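Local coordinates for protein LYND (Lyngbya aestuarii, PDB 4V1T) that probably catalyses the ATP-dependent cyclodehydration of cysteine residues in cyanobactin precursor peptides to thiazolines, as a YcaO-family enzyme, at residues E492-W497 and A510-H515. Residues are numbered along the deposited sequence; the frame is centred on the assembly and turned at random.
Sequences EWTPVW and ALCYYH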
loop_
_atom_site.group_PDB
_atom_site.type_symbol
_atom_site.label_atom_id
_atom_site.label_comp_id
_atom_site.label_asym_id
_atom_site.label_seq_id
_atom_site.Cartn_x
_atom_site.Cartn_y
_atom_site.Cartn_z
ATOM N N GLU B 492 3.555 1.761 44.788
ATOM C CA GLU B 492 4.573 1.471 43.781
ATOM C C GLU B 492 5.033 2.745 43.091
ATOM O O GLU B 492 4.234 3.452 42.475
ATOM C CB GLU B 492 4.039 0.465 42.768
ATOM C CG GLU B 492 3.897 -0.933 43.363
ATOM C CD GLU B 492 3.477 -1.978 42.353
ATOM O OE1 GLU B 492 2.719 -1.643 41.419
ATOM O OE2 GLU B 492 3.899 -3.142 42.497
ATOM N N TRP B 493 6.322 3.051 43.235
ATOM C CA TRP B 493 6.920 4.202 42.564
ATOM C C TRP B 493 7.715 3.727 41.359
ATOM O O TRP B 493 8.332 2.660 41.399
ATOM C CB TRP B 493 7.832 4.986 43.500
ATOM C CG TRP B 493 7.173 5.516 44.740
ATOM C CD1 TRP B 493 6.898 4.823 45.884
ATOM C CD2 TRP B 493 6.736 6.864 44.974
ATOM N NE1 TRP B 493 6.312 5.656 46.811
ATOM C CE2 TRP B 493 6.200 6.910 46.274
ATOM C CE3 TRP B 493 6.741 8.030 44.207
ATOM C CZ2 TRP B 493 5.676 8.083 46.826
ATOM C CZ3 TRP B 493 6.220 9.185 44.751
ATOM C CH2 TRP B 493 5.692 9.205 46.050
ATOM N N THR B 494 7.683 4.513 40.286
ATOM C CA THR B 494 8.427 4.196 39.075
ATOM C C THR B 494 9.585 5.179 38.911
ATOM O O THR B 494 9.375 6.386 38.990
ATOM C CB THR B 494 7.520 4.236 37.831
ATOM O OG1 THR B 494 6.737 3.035 37.781
ATOM C CG2 THR B 494 8.337 4.336 36.548
ATOM N N PRO B 495 10.809 4.668 38.683
ATOM C CA PRO B 495 11.933 5.572 38.465
ATOM C C PRO B 495 11.787 6.358 37.174
ATOM O O PRO B 495 11.428 5.791 36.141
ATOM C CB PRO B 495 13.142 4.632 38.390
ATOM C CG PRO B 495 12.580 3.337 37.940
ATOM C CD PRO B 495 11.225 3.255 38.583
ATOM N N VAL B 496 12.073 7.651 37.249
ATOM C CA VAL B 496 12.038 8.530 36.094
ATOM C C VAL B 496 13.353 9.293 36.028
ATOM O O VAL B 496 13.936 9.641 37.066
ATOM C CB VAL B 496 10.859 9.526 36.165
ATOM C CG1 VAL B 496 9.534 8.783 36.192
ATOM C CG2 VAL B 496 10.977 10.425 37.383
ATOM N N TRP B 497 13.825 9.548 34.811
ATOM C CA TRP B 497 15.097 10.223 34.628
ATOM C C TRP B 497 14.903 11.729 34.598
ATOM O O TRP B 497 14.196 12.253 33.741
ATOM C CB TRP B 497 15.790 9.751 33.345
ATOM C CG TRP B 497 17.215 10.246 33.238
ATOM C CD1 TRP B 497 17.678 11.235 32.432
ATOM C CD2 TRP B 497 18.341 9.783 33.995
ATOM N NE1 TRP B 497 19.024 11.415 32.631
ATOM C CE2 TRP B 497 19.453 10.537 33.590
ATOM C CE3 TRP B 497 18.511 8.806 34.979
ATOM C CZ2 TRP B 497 20.725 10.340 34.129
ATOM C CZ3 TRP B 497 19.771 8.612 35.517
ATOM C CH2 TRP B 497 20.862 9.380 35.091
ATOM N N ALA B 510 1.069 4.930 39.069
ATOM C CA ALA B 510 -0.274 5.247 38.589
ATOM C C ALA B 510 -0.288 6.455 37.654
ATOM O O ALA B 510 -1.207 6.611 36.848
ATOM C CB ALA B 510 -1.205 5.479 39.769
ATOM N N LEU B 511 0.719 7.317 37.777
ATOM C CA LEU B 511 0.836 8.495 36.916
ATOM C C LEU B 511 1.612 8.222 35.624
ATOM O O LEU B 511 1.446 8.935 34.639
ATOM C CB LEU B 511 1.519 9.638 37.668
ATOM C CG LEU B 511 0.626 10.549 38.517
ATOM C CD1 LEU B 511 1.487 11.586 39.203
ATOM C CD2 LEU B 511 -0.438 11.237 37.673
ATOM N N CYS B 512 2.451 7.193 35.647
ATOM C CA CYS B 512 3.409 6.942 34.574
ATOM C C CYS B 512 2.859 6.075 33.441
ATOM O O CYS B 512 3.401 6.091 32.346
ATOM C CB CYS B 512 4.658 6.279 35.155
ATOM S SG CYS B 512 5.536 7.300 36.364
ATOM N N TYR B 513 1.800 5.321 33.707
ATOM C CA TYR B 513 1.232 4.414 32.717
ATOM C C TYR B 513 -0.288 4.433 32.751
ATOM O O TYR B 513 -0.892 4.751 33.776
ATOM C CB TYR B 513 1.734 2.997 32.963
ATOM C CG TYR B 513 3.239 2.899 32.998
ATOM C CD1 TYR B 513 3.978 2.820 31.816
ATOM C CD2 TYR B 513 3.926 2.900 34.210
ATOM C CE1 TYR B 513 5.356 2.736 31.842
ATOM C CE2 TYR B 513 5.303 2.810 34.245
ATOM C CZ TYR B 513 6.012 2.733 33.058
ATOM O OH TYR B 513 7.376 2.650 33.080
ATOM N N TYR B 514 -0.895 4.090 31.620
ATOM C CA TYR B 514 -2.348 3.991 31.524
ATOM C C TYR B 514 -2.867 2.779 32.281
ATOM O O TYR B 514 -2.225 1.722 32.305
ATOM C CB TYR B 514 -2.808 3.879 30.059
ATOM C CG TYR B 514 -2.476 5.066 29.187
ATOM C CD1 TYR B 514 -2.765 6.354 29.598
ATOM C CD2 TYR B 514 -1.872 4.893 27.941
ATOM C CE1 TYR B 514 -2.466 7.438 28.802
ATOM C CE2 TYR B 514 -1.566 5.973 27.144
ATOM C CZ TYR B 514 -1.870 7.242 27.575
ATOM O OH TYR B 514 -1.577 8.318 26.772
ATOM N N HIS B 515 -4.053 2.933 32.862
ATOM C CA HIS B 515 -4.790 1.831 33.450
ATOM C C HIS B 515 -3.980 1.049 34.475
ATOM O O HIS B 515 -4.008 -0.172 34.481
ATOM C CB HIS B 515 -5.308 0.884 32.356
ATOM C CG HIS B 515 -6.176 1.561 31.343
ATOM N ND1 HIS B 515 -5.715 1.937 30.102
ATOM C CD2 HIS B 515 -7.471 1.953 31.398
ATOM C CE1 HIS B 515 -6.690 2.520 29.428
ATOM N NE2 HIS B 515 -7.765 2.544 30.193
HETATM O O HOH W 1 1.324 4.210 42.031
#
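Thr494 meets Cys512 and Tyr513 where the chain that leaves the β-hairpin of strands 491-498 and 503-508 turns back against the first hairpin strand, within the YcaO cyclodehydratase region. The apolar part of this buried contact centres on the Cys512 sulfur: Cys512 SG lies 3.9 Å from Thr494 CB and 4.3 Å from Val496 CG1, so one thiol touches two residues of the strand. Ile718 of the adjoining strand 716-719 also packs on Thr494, Val496 and Tyr513. The Tyr513 ring turns its edge to the threonine: Thr494 OG1 lies at that edge, near the ring plane, 3.8 Å from Tyr513 CE2, while the methyl Thr494 CG2 stands 4.0 Å from Tyr513 OH. Thr494 CG2 is anti to the backbone N (chi1, defined by OG1, is -78°), which places the methyl beside both the Cys512 sulfur and the Tyr513 phenol oxygen. The polar end of the threonine is engaged elsewhere: OG1 hydrogen-bonds to Pro437 O and Thr509 OG1. No direct hydrogen bond joins the two segments; a water links their backbones instead, donating to Glu492 O at 3.0 Å and accepting from Ala510 N at 3.1 Å.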